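Local coordinates for uncharacterized protein (Vanderwaltozyma polyspora, PDB 5THE) that forms the C-terminal lobe of a budding-yeast Argonaute, is seen here with bound RNA, and probably binds guide RNA as its relatives do, at residues Leu243-Asn254 against Tyr291-Pro299; Tyr494-Phe505 against Asn541-Ile549. One frame throughout, in Å; residues are numbered along the deposited sequence.

In the fold
The two contacts lie in series along the chain: both segments of interaction 1 come before those of interaction 2, and the centres are about 19 Å apart. Both belong to the PIWI part of the lobe, which has an RNase H-like fold. Strand 282-289 links them, since it leads into loop 291-299 and also packs against helix 490-515. They meet where that loop touches the C-terminal tail: F298 O lies 2.5 Å from Y548 OH, a probable hydrogen bond, and M546 SD packs beside Q297 and F298. Interaction 1 is thus joined through the core to interaction 2, whose nearest atom lies about 3 Å from the bound RNA.

Interaction 1: Leu243-Asn254 against Tyr291-Pro299; sequences LGSNHSLSIENN and YDDKFTQFP
The loop joining antiparallel strands 282-289 and 300-305 of the PIWI fold meets the segment leaving helix 228-241 where Q297 faces G244. L243, with positive phi, is the C-prime residue of the Schellman motif ending that helix. Just beyond it, Q297 NE2 donates to G244 O (2.9 Å, N-H...O 158°); the donor lies in the carbonyl plane and the oxygen in the amide plane, so the bond is well oriented. NE2 also donates to L240 O, and the bent Q297 chain therefore ties the loop to the helix end. Next door the T296 methyl, CG2, packs against the S245 side chain.

Farther along, water takes over. One water accepts from L249 N and donates to both N254 OD1 (2.7 Å) and K294 O (2.6 Å). The K294 chain bends at chi2 and then runs extended, bringing NZ to 3.6 Å from I251 CG1. Its ammonium donates to two further waters, one hydrogen-bonded to L249 O and the other to N254 ND2. An Asx turn shapes the start of the loop, K294 N giving to D292 OD1 at 2.9 Å. With one direct hydrogen bond and three bridging waters, the seam is largely polar, and its N254 end probably depends on solvent for its cohesion.

Interaction 2: Tyr494-Phe505 against Asn541-Ile549; sequences YADLLCTRATCF and NIKSVMYYI
The C-terminal tail crosses helix 490-515 closest at L498 and Y548, whose CA atoms are 5.3 Å apart, and reaches its end through a type I turn from M546 to I549. Y548 lies against the helix. Its CG sits between the backbone N and the carbonyl carbon (chi1 59°), which turns the ring toward the helix, where L498 CB lies over one face, a CH-pi contact of 4.2 Å to the centroid, while Y494 CD1 sits at the edge in the ring plane. The phenol passes Y494 CB (3.4 Å from OH) on its way to F298 O. With an alanine here, L498 would probably lose the ring over its CB and the F298 carbonyl would be left without its hydroxyl partner.

Across Y494, M546 forms a Met-aromatic contact: CE lies over one ring face, a CH-pi contact 3.8 Å from the centroid, with SD higher above. I549 CD1 comes instead at the edge of that ring and also touches L497 CD1. At the other end, Y547 CE2 meets the edge of the F505 ring at 3.9 Å, and L498 CD1 packs against the Y547 hydroxyl end.

R501, bent at chi2 and chi3, folds its guanidinium over Y548 CA. NH1 makes a weak bond to Y547 O (2.9 Å, 129°) besides its salt bridge to D208. NH2 donates to a water that lies 2.7 Å from I549 OXT; outside the two segments it also has a long, weak ion pair with a phosphate of the bound RNA. K237 NZ and R481 NH1 donate hydrogen bonds to I549 O. The terminal carboxylate thus sits among basic groups that probably offset its charge, close to the RNA, consistent with the buried C terminus of other Argonautes near the guide-binding pocket.

Interaction 1: Leu243-Asn254 against Tyr291-Pro299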
loop_
_atom_site.group_PDB
_atom_site.type_symbol
_atom_site.label_atom_id
_atom_site.label_comp_id
_atom_site.label_asym_id
_atom_site.label_seq_id
_atom_site.Cartn_x
_atom_site.Cartn_y
_atom_site.Cartn_z
ATOM N N LEU A 243 9.157 7.194 -8.634
ATOM C CA LEU A 243 8.389 6.657 -9.758
ATOM C C LEU A 243 8.973 5.361 -10.288
ATOM O O LEU A 243 8.673 4.955 -11.411
ATOM C CB LEU A 243 8.256 7.674 -10.905
ATOM C CG LEU A 243 7.723 9.044 -10.482
ATOM C CD1 LEU A 243 7.506 9.970 -11.693
ATOM C CD2 LEU A 243 6.443 8.885 -9.695
ATOM N N GLY A 244 9.801 4.691 -9.497
ATOM C CA GLY A 244 10.394 3.450 -9.930
ATOM C C GLY A 244 9.484 2.252 -9.738
ATOM O O GLY A 244 8.354 2.332 -9.260
ATOM N N SER A 245 10.003 1.109 -10.159
ATOM C CA SER A 245 9.379 -0.183 -9.937
ATOM C C SER A 245 10.428 -1.046 -9.273
ATOM O O SER A 245 11.569 -1.096 -9.741
ATOM C CB SER A 245 8.909 -0.840 -11.250
ATOM O OG SER A 245 8.014 0.005 -11.932
ATOM N N ASN A 246 10.060 -1.698 -8.177
ATOM C CA ASN A 246 11.001 -2.612 -7.540
ATOM C C ASN A 246 10.838 -4.010 -8.118
ATOM O O ASN A 246 11.572 -4.402 -9.033
ATOM C CB ASN A 246 10.803 -2.579 -6.032
ATOM C CG ASN A 246 11.062 -1.203 -5.477
ATOM O OD1 ASN A 246 11.862 -0.468 -6.039
ATOM N ND2 ASN A 246 10.373 -0.834 -4.393
ATOM N N HIS A 247 9.878 -4.764 -7.606
ATOM C CA HIS A 247 9.470 -6.010 -8.223
ATOM C C HIS A 247 8.053 -5.859 -8.738
ATOM O O HIS A 247 7.330 -4.924 -8.384
ATOM C CB HIS A 247 9.549 -7.176 -7.229
ATOM C CG HIS A 247 8.620 -7.029 -6.061
ATOM N ND1 HIS A 247 8.910 -6.234 -4.968
ATOM C CD2 HIS A 247 7.399 -7.567 -5.824
ATOM C CE1 HIS A 247 7.919 -6.308 -4.098
ATOM N NE2 HIS A 247 6.985 -7.106 -4.593
ATOM N N SER A 248 7.661 -6.798 -9.588
ATOM C CA SER A 248 6.304 -6.879 -10.084
ATOM C C SER A 248 5.983 -8.352 -10.232
ATOM O O SER A 248 6.758 -9.221 -9.817
ATOM C CB SER A 248 6.143 -6.120 -11.409
ATOM O OG SER A 248 6.655 -6.873 -12.513
ATOM N N LEU A 249 4.840 -8.633 -10.836
ATOM C CA LEU A 249 4.543 -9.982 -11.291
ATOM C C LEU A 249 5.001 -10.136 -12.737
ATOM O O LEU A 249 5.214 -9.155 -13.456
ATOM C CB LEU A 249 3.045 -10.273 -11.175
ATOM C CG LEU A 249 2.453 -10.046 -9.790
ATOM C CD1 LEU A 249 1.013 -10.541 -9.766
ATOM C CD2 LEU A 249 3.311 -10.757 -8.744
ATOM N N SER A 250 5.146 -11.380 -13.163
ATOM C CA SER A 250 5.520 -11.629 -14.549
ATOM C C SER A 250 4.433 -11.130 -15.492
ATOM O O SER A 250 3.279 -10.927 -15.109
ATOM C CB SER A 250 5.750 -13.119 -14.795
ATOM O OG SER A 250 4.507 -13.808 -14.766
ATOM N N ILE A 251 4.833 -10.944 -16.752
ATOM C CA ILE A 251 3.899 -10.586 -17.818
ATOM C C ILE A 251 2.759 -11.595 -17.901
ATOM O O ILE A 251 1.588 -11.224 -18.034
ATOM C CB ILE A 251 4.651 -10.473 -19.156
ATOM C CG1 ILE A 251 5.431 -9.156 -19.198
ATOM C CG2 ILE A 251 3.685 -10.649 -20.356
ATOM C CD1 ILE A 251 6.197 -8.923 -20.486
ATOM N N GLU A 252 3.088 -12.888 -17.850
ATOM C CA GLU A 252 2.055 -13.920 -17.891
ATOM C C GLU A 252 1.027 -13.711 -16.782
ATOM O O GLU A 252 -0.183 -13.747 -17.027
ATOM C CB GLU A 252 2.707 -15.302 -17.787
ATOM C CG GLU A 252 1.810 -16.480 -18.109
ATOM C CD GLU A 252 1.078 -16.345 -19.443
ATOM O OE1 GLU A 252 -0.068 -16.830 -19.535
ATOM O OE2 GLU A 252 1.630 -15.757 -20.398
ATOM N N ASN A 253 1.497 -13.462 -15.555
ATOM C CA ASN A 253 0.586 -13.242 -14.435
ATOM C C ASN A 253 -0.227 -11.959 -14.607
ATOM O O ASN A 253 -1.413 -11.918 -14.256
ATOM C CB ASN A 253 1.372 -13.195 -13.122
ATOM C CG ASN A 253 1.921 -14.549 -12.712
ATOM O OD1 ASN A 253 3.128 -14.735 -12.630
ATOM N ND2 ASN A 253 1.030 -15.493 -12.427
ATOM N N ASN A 254 0.377 -10.904 -15.155
ATOM C CA ASN A 254 -0.361 -9.649 -15.285
ATOM C C ASN A 254 -1.515 -9.745 -16.278
ATOM O O ASN A 254 -2.439 -8.924 -16.210
ATOM C CB ASN A 254 0.584 -8.514 -15.686
ATOM C CG ASN A 254 1.502 -8.094 -14.560
ATOM O OD1 ASN A 254 1.137 -8.168 -13.381
ATOM N ND2 ASN A 254 2.702 -7.641 -14.914
ATOM N N TYR A 291 -2.257 2.466 -12.610
ATOM C CA TYR A 291 -2.371 3.156 -13.884
ATOM C C TYR A 291 -1.768 2.439 -15.080
ATOM O O TYR A 291 -1.818 3.003 -16.174
ATOM C CB TYR A 291 -1.773 4.573 -13.798
ATOM C CG TYR A 291 -0.304 4.689 -13.429
ATOM C CD1 TYR A 291 0.695 4.097 -14.203
ATOM C CD2 TYR A 291 0.084 5.449 -12.345
ATOM C CE1 TYR A 291 2.030 4.248 -13.876
ATOM C CE2 TYR A 291 1.415 5.610 -12.023
ATOM C CZ TYR A 291 2.377 5.007 -12.787
ATOM O OH TYR A 291 3.693 5.167 -12.437
ATOM N N ASP A 292 -1.210 1.237 -14.934
ATOM C CA ASP A 292 -0.785 0.507 -16.121
ATOM C C ASP A 292 -0.860 -0.991 -15.840
ATOM O O ASP A 292 -1.433 -1.430 -14.836
ATOM C CB ASP A 292 0.604 0.962 -16.594
ATOM C CG ASP A 292 1.715 0.674 -15.597
ATOM O OD1 ASP A 292 1.539 -0.127 -14.658
ATOM O OD2 ASP A 292 2.801 1.271 -15.772
ATOM N N ASP A 293 -0.269 -1.777 -16.732
ATOM C CA ASP A 293 -0.331 -3.226 -16.632
ATOM C C ASP A 293 0.766 -3.807 -15.745
ATOM O O ASP A 293 0.898 -5.027 -15.671
ATOM C CB ASP A 293 -0.298 -3.852 -18.037
ATOM C CG ASP A 293 1.005 -3.588 -18.792
ATOM O OD1 ASP A 293 1.872 -2.834 -18.309
ATOM O OD2 ASP A 293 1.148 -4.143 -19.899
ATOM N N LYS A 294 1.540 -2.970 -15.058
ATOM C CA LYS A 294 2.530 -3.471 -14.108
ATOM C C LYS A 294 2.062 -3.410 -12.657
ATOM O O LYS A 294 2.546 -4.193 -11.834
ATOM C CB LYS A 294 3.847 -2.695 -14.256
ATOM C CG LYS A 294 4.442 -2.757 -15.653
ATOM C CD LYS A 294 4.536 -4.215 -16.128
ATOM C CE LYS A 294 5.093 -4.324 -17.550
ATOM N NZ LYS A 294 5.182 -5.764 -17.961
ATOM N N PHE A 295 1.149 -2.487 -12.321
ATOM C CA PHE A 295 0.520 -2.412 -10.994
ATOM C C PHE A 295 1.540 -2.156 -9.891
ATOM O O PHE A 295 1.381 -2.569 -8.739
ATOM C CB PHE A 295 -0.306 -3.663 -10.717
ATOM C CG PHE A 295 -1.311 -3.922 -11.786
ATOM C CD1 PHE A 295 -2.528 -3.245 -11.783
ATOM C CD2 PHE A 295 -1.010 -4.782 -12.836
ATOM C CE1 PHE A 295 -3.453 -3.461 -12.789
ATOM C CE2 PHE A 295 -1.924 -5.001 -13.877
ATOM C CZ PHE A 295 -3.144 -4.351 -13.861
ATOM N N THR A 296 2.565 -1.428 -10.255
ATOM C CA THR A 296 3.695 -1.111 -9.405
ATOM C C THR A 296 3.524 0.220 -8.691
ATOM O O THR A 296 4.172 0.467 -7.660
ATOM C CB THR A 296 4.924 -1.116 -10.318
ATOM O OG1 THR A 296 5.535 -2.423 -10.288
ATOM C CG2 THR A 296 5.864 -0.050 -9.960
ATOM N N GLN A 297 2.648 1.073 -9.209
ATOM C CA GLN A 297 2.459 2.434 -8.722
ATOM C C GLN A 297 0.981 2.659 -8.445
ATOM O O GLN A 297 0.140 2.433 -9.327
ATOM C CB GLN A 297 2.969 3.431 -9.750
ATOM C CG GLN A 297 4.483 3.504 -9.817
ATOM C CD GLN A 297 5.048 4.334 -8.674
ATOM O OE1 GLN A 297 4.349 5.192 -8.120
ATOM N NE2 GLN A 297 6.313 4.083 -8.312
ATOM N N PHE A 298 0.668 3.092 -7.225
ATOM C CA PHE A 298 -0.705 3.354 -6.794
ATOM C C PHE A 298 -0.806 4.740 -6.161
ATOM O O PHE A 298 -0.974 4.864 -4.943
ATOM C CB PHE A 298 -1.189 2.301 -5.794
ATOM C CG PHE A 298 -1.652 1.024 -6.427
ATOM C CD1 PHE A 298 -0.733 0.077 -6.865
ATOM C CD2 PHE A 298 -3.011 0.755 -6.568
ATOM C CE1 PHE A 298 -1.154 -1.103 -7.442
ATOM C CE2 PHE A 298 -3.441 -0.444 -7.149
ATOM C CZ PHE A 298 -2.514 -1.363 -7.593
ATOM N N PRO A 299 -0.724 5.805 -6.956
ATOM C CA PRO A 299 -1.016 7.133 -6.402
ATOM C C PRO A 299 -2.474 7.187 -5.990
ATOM O O PRO A 299 -3.303 6.397 -6.446
ATOM C CB PRO A 299 -0.712 8.105 -7.547
ATOM C CG PRO A 299 -0.771 7.282 -8.802
ATOM C CD PRO A 299 -0.462 5.832 -8.407
HETATM O O HOH W 1 2.720 -6.822 -11.722
HETATM O O HOH W 2 6.040 -7.705 -16.126
HETATM O O HOH W 3 2.489 -6.837 -17.949
#

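Interaction 2: Tyr494-Phe505 against Asn541-Ile549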
loop_
_atom_site.group_PDB
_atom_site.type_symbol
_atom_site.label_atom_id
_atom_site.label_comp_id
_atom_site.label_asym_id
_atom_site.label_seq_id
_atom_site.Cartn_x
_atom_site.Cartn_y
_atom_site.Cartn_z
ATOM N N TYR A 494 -1.915 -0.219 0.489
ATOM C CA TYR A 494 -1.622 1.153 0.068
ATOM C C TYR A 494 -2.676 2.138 0.560
ATOM O O TYR A 494 -2.341 3.245 1.003
ATOM C CB TYR A 494 -1.538 1.236 -1.448
ATOM C CG TYR A 494 -0.363 0.518 -2.051
ATOM C CD1 TYR A 494 0.849 0.427 -1.368
ATOM C CD2 TYR A 494 -0.454 -0.046 -3.316
ATOM C CE1 TYR A 494 1.943 -0.220 -1.936
ATOM C CE2 TYR A 494 0.633 -0.700 -3.892
ATOM C CZ TYR A 494 1.823 -0.788 -3.189
ATOM O OH TYR A 494 2.894 -1.431 -3.751
ATOM N N ALA A 495 -3.958 1.773 0.442
ATOM C CA ALA A 495 -5.019 2.670 0.885
ATOM C C ALA A 495 -4.959 2.883 2.389
ATOM O O ALA A 495 -5.175 4.005 2.868
ATOM C CB ALA A 495 -6.390 2.125 0.475
ATOM N N ASP A 496 -4.686 1.814 3.152
ATOM C CA ASP A 496 -4.527 1.965 4.599
ATOM C C ASP A 496 -3.426 2.963 4.915
ATOM O O ASP A 496 -3.600 3.851 5.754
ATOM C CB ASP A 496 -4.212 0.619 5.260
ATOM C CG ASP A 496 -5.300 -0.389 5.068
ATOM O OD1 ASP A 496 -6.444 0.006 4.770
ATOM O OD2 ASP A 496 -5.011 -1.587 5.225
ATOM N N LEU A 497 -2.273 2.819 4.249
ATOM C CA LEU A 497 -1.136 3.699 4.505
ATOM C C LEU A 497 -1.436 5.140 4.131
ATOM O O LEU A 497 -0.930 6.062 4.773
ATOM C CB LEU A 497 0.083 3.207 3.728
ATOM C CG LEU A 497 0.524 1.810 4.179
ATOM C CD1 LEU A 497 1.640 1.313 3.273
ATOM C CD2 LEU A 497 0.995 1.891 5.620
ATOM N N LEU A 498 -2.220 5.360 3.075
ATOM C CA LEU A 498 -2.526 6.732 2.697
ATOM C C LEU A 498 -3.455 7.374 3.720
ATOM O O LEU A 498 -3.282 8.548 4.073
ATOM C CB LEU A 498 -3.128 6.769 1.292
ATOM C CG LEU A 498 -3.601 8.143 0.800
ATOM C CD1 LEU A 498 -2.493 9.170 0.964
ATOM C CD2 LEU A 498 -4.061 8.054 -0.685
ATOM N N CYS A 499 -4.441 6.615 4.211
ATOM C CA CYS A 499 -5.269 7.093 5.318
ATOM C C CYS A 499 -4.429 7.456 6.528
ATOM O O CYS A 499 -4.694 8.463 7.203
ATOM C CB CYS A 499 -6.278 6.030 5.719
ATOM S SG CYS A 499 -7.860 6.210 4.984
ATOM N N THR A 500 -3.432 6.630 6.846
ATOM C CA THR A 500 -2.569 6.934 7.982
ATOM C C THR A 500 -1.772 8.203 7.729
ATOM O O THR A 500 -1.652 9.052 8.620
ATOM C CB THR A 500 -1.645 5.751 8.268
ATOM O OG1 THR A 500 -2.457 4.641 8.614
ATOM C CG2 THR A 500 -0.662 6.049 9.430
ATOM N N ARG A 501 -1.240 8.364 6.513
ATOM C CA ARG A 501 -0.497 9.586 6.228
ATOM C C ARG A 501 -1.418 10.801 6.253
ATOM O O ARG A 501 -1.030 11.875 6.728
ATOM C CB ARG A 501 0.216 9.482 4.880
ATOM C CG ARG A 501 0.958 10.782 4.500
ATOM C CD ARG A 501 2.030 11.136 5.553
ATOM N NE ARG A 501 2.803 9.945 5.871
ATOM C CZ ARG A 501 3.797 9.487 5.119
ATOM N NH1 ARG A 501 4.164 10.154 4.034
ATOM N NH2 ARG A 501 4.410 8.355 5.442
ATOM N N ALA A 502 -2.640 10.654 5.733
ATOM C CA ALA A 502 -3.592 11.758 5.793
ATOM C C ALA A 502 -3.921 12.120 7.239
ATOM O O ALA A 502 -4.143 13.295 7.548
ATOM C CB ALA A 502 -4.854 11.392 5.020
ATOM N N THR A 503 -3.935 11.125 8.129
ATOM C CA THR A 503 -4.114 11.375 9.557
ATOM C C THR A 503 -2.953 12.185 10.129
ATOM O O THR A 503 -3.172 13.122 10.906
ATOM C CB THR A 503 -4.274 10.043 10.288
ATOM O OG1 THR A 503 -5.404 9.339 9.743
ATOM C CG2 THR A 503 -4.481 10.248 11.776
ATOM N N CYS A 504 -1.710 11.836 9.761
ATOM C CA CYS A 504 -0.565 12.688 10.098
ATOM C C CYS A 504 -0.838 14.144 9.753
ATOM O O CYS A 504 -0.599 15.047 10.566
ATOM C CB CYS A 504 0.691 12.226 9.356
ATOM S SG CYS A 504 1.271 10.601 9.803
ATOM N N PHE A 505 -1.314 14.394 8.527
ATOM C CA PHE A 505 -1.565 15.765 8.100
ATOM C C PHE A 505 -2.633 16.411 8.973
ATOM O O PHE A 505 -2.485 17.558 9.406
ATOM C CB PHE A 505 -2.004 15.802 6.635
ATOM C CG PHE A 505 -1.000 15.244 5.668
ATOM C CD1 PHE A 505 0.353 15.229 5.965
ATOM C CD2 PHE A 505 -1.425 14.740 4.443
ATOM C CE1 PHE A 505 1.274 14.717 5.056
ATOM C CE2 PHE A 505 -0.514 14.233 3.522
ATOM C CZ PHE A 505 0.840 14.226 3.831
ATOM N N ASN A 541 2.626 18.700 -6.652
ATOM C CA ASN A 541 3.855 17.990 -7.019
ATOM C C ASN A 541 3.738 16.492 -6.768
ATOM O O ASN A 541 4.292 15.683 -7.519
ATOM C CB ASN A 541 5.054 18.516 -6.213
ATOM C CG ASN A 541 5.570 19.858 -6.700
ATOM O OD1 ASN A 541 5.366 20.241 -7.851
ATOM N ND2 ASN A 541 6.269 20.572 -5.820
ATOM N N ILE A 542 3.054 16.101 -5.693
ATOM C CA ILE A 542 3.115 14.721 -5.253
ATOM C C ILE A 542 1.765 14.026 -5.328
ATOM O O ILE A 542 1.648 12.881 -4.901
ATOM C CB ILE A 542 3.709 14.609 -3.835
ATOM C CG1 ILE A 542 2.933 15.478 -2.857
ATOM C CG2 ILE A 542 5.196 14.975 -3.834
ATOM C CD1 ILE A 542 3.080 14.976 -1.435
ATOM N N LYS A 543 0.745 14.680 -5.884
ATOM C CA LYS A 543 -0.561 14.032 -5.972
ATOM C C LYS A 543 -0.502 12.752 -6.799
ATOM O O LYS A 543 -1.288 11.826 -6.568
ATOM C CB LYS A 543 -1.597 15.010 -6.536
ATOM C CG LYS A 543 -2.736 15.287 -5.555
ATOM C CD LYS A 543 -3.441 16.609 -5.831
ATOM C CE LYS A 543 -4.527 16.889 -4.791
ATOM N NZ LYS A 543 -5.698 15.950 -4.907
ATOM N N SER A 544 0.440 12.655 -7.736
ATOM C CA SER A 544 0.626 11.443 -8.517
ATOM C C SER A 544 1.776 10.591 -7.996
ATOM O O SER A 544 2.250 9.702 -8.703
ATOM C CB SER A 544 0.855 11.789 -9.991
ATOM O OG SER A 544 -0.236 12.535 -10.493
ATOM N N VAL A 545 2.230 10.844 -6.780
ATOM C CA VAL A 545 3.362 10.139 -6.198
ATOM C C VAL A 545 2.866 9.330 -5.013
ATOM O O VAL A 545 1.933 9.744 -4.314
ATOM C CB VAL A 545 4.458 11.141 -5.772
ATOM C CG1 VAL A 545 5.600 10.433 -5.043
ATOM C CG2 VAL A 545 4.965 11.915 -7.000
ATOM N N MET A 546 3.483 8.162 -4.797
ATOM C CA MET A 546 3.232 7.353 -3.600
ATOM C C MET A 546 4.029 7.895 -2.411
ATOM O O MET A 546 4.877 7.218 -1.830
ATOM C CB MET A 546 3.575 5.889 -3.855
ATOM C CG MET A 546 2.702 5.185 -4.883
ATOM S SD MET A 546 3.339 3.541 -5.301
ATOM C CE MET A 546 3.113 2.675 -3.734
ATOM N N TYR A 547 3.737 9.155 -2.046
ATOM C CA TYR A 547 4.434 9.779 -0.930
ATOM C C TYR A 547 4.136 9.083 0.384
ATOM O O TYR A 547 4.884 9.258 1.350
ATOM C CB TYR A 547 4.066 11.261 -0.822
ATOM C CG TYR A 547 2.583 11.512 -0.688
ATOM C CD1 TYR A 547 1.784 11.668 -1.819
ATOM C CD2 TYR A 547 1.982 11.604 0.568
ATOM C CE1 TYR A 547 0.426 11.895 -1.707
ATOM C CE2 TYR A 547 0.612 11.836 0.691
ATOM C CZ TYR A 547 -0.157 11.975 -0.449
ATOM O OH TYR A 547 -1.511 12.212 -0.348
ATOM N N TYR A 548 3.059 8.308 0.441
ATOM C CA TYR A 548 2.629 7.671 1.671
ATOM C C TYR A 548 3.389 6.382 1.966
ATOM O O TYR A 548 3.247 5.846 3.072
ATOM C CB TYR A 548 1.123 7.389 1.590
ATOM C CG TYR A 548 0.764 6.491 0.423
ATOM C CD1 TYR A 548 0.863 5.113 0.538
ATOM C CD2 TYR A 548 0.361 7.025 -0.795
ATOM C CE1 TYR A 548 0.571 4.289 -0.515
ATOM C CE2 TYR A 548 0.053 6.205 -1.868
ATOM C CZ TYR A 548 0.160 4.834 -1.717
ATOM O OH TYR A 548 -0.138 3.996 -2.763
ATOM N N ILE A 549 4.181 5.875 1.010
ATOM C CA ILE A 549 4.821 4.562 1.149
ATOM C C ILE A 549 6.050 4.607 2.045
ATOM O O ILE A 549 6.450 3.578 2.600
ATOM C CB ILE A 549 5.206 3.966 -0.236
ATOM C CG1 ILE A 549 5.395 2.446 -0.149
ATOM C CG2 ILE A 549 6.504 4.570 -0.735
ATOM C CD1 ILE A 549 4.199 1.712 0.378
ATOM O OXT ILE A 549 6.679 5.653 2.231
HETATM O O HOH W 4 6.412 7.911 3.711
#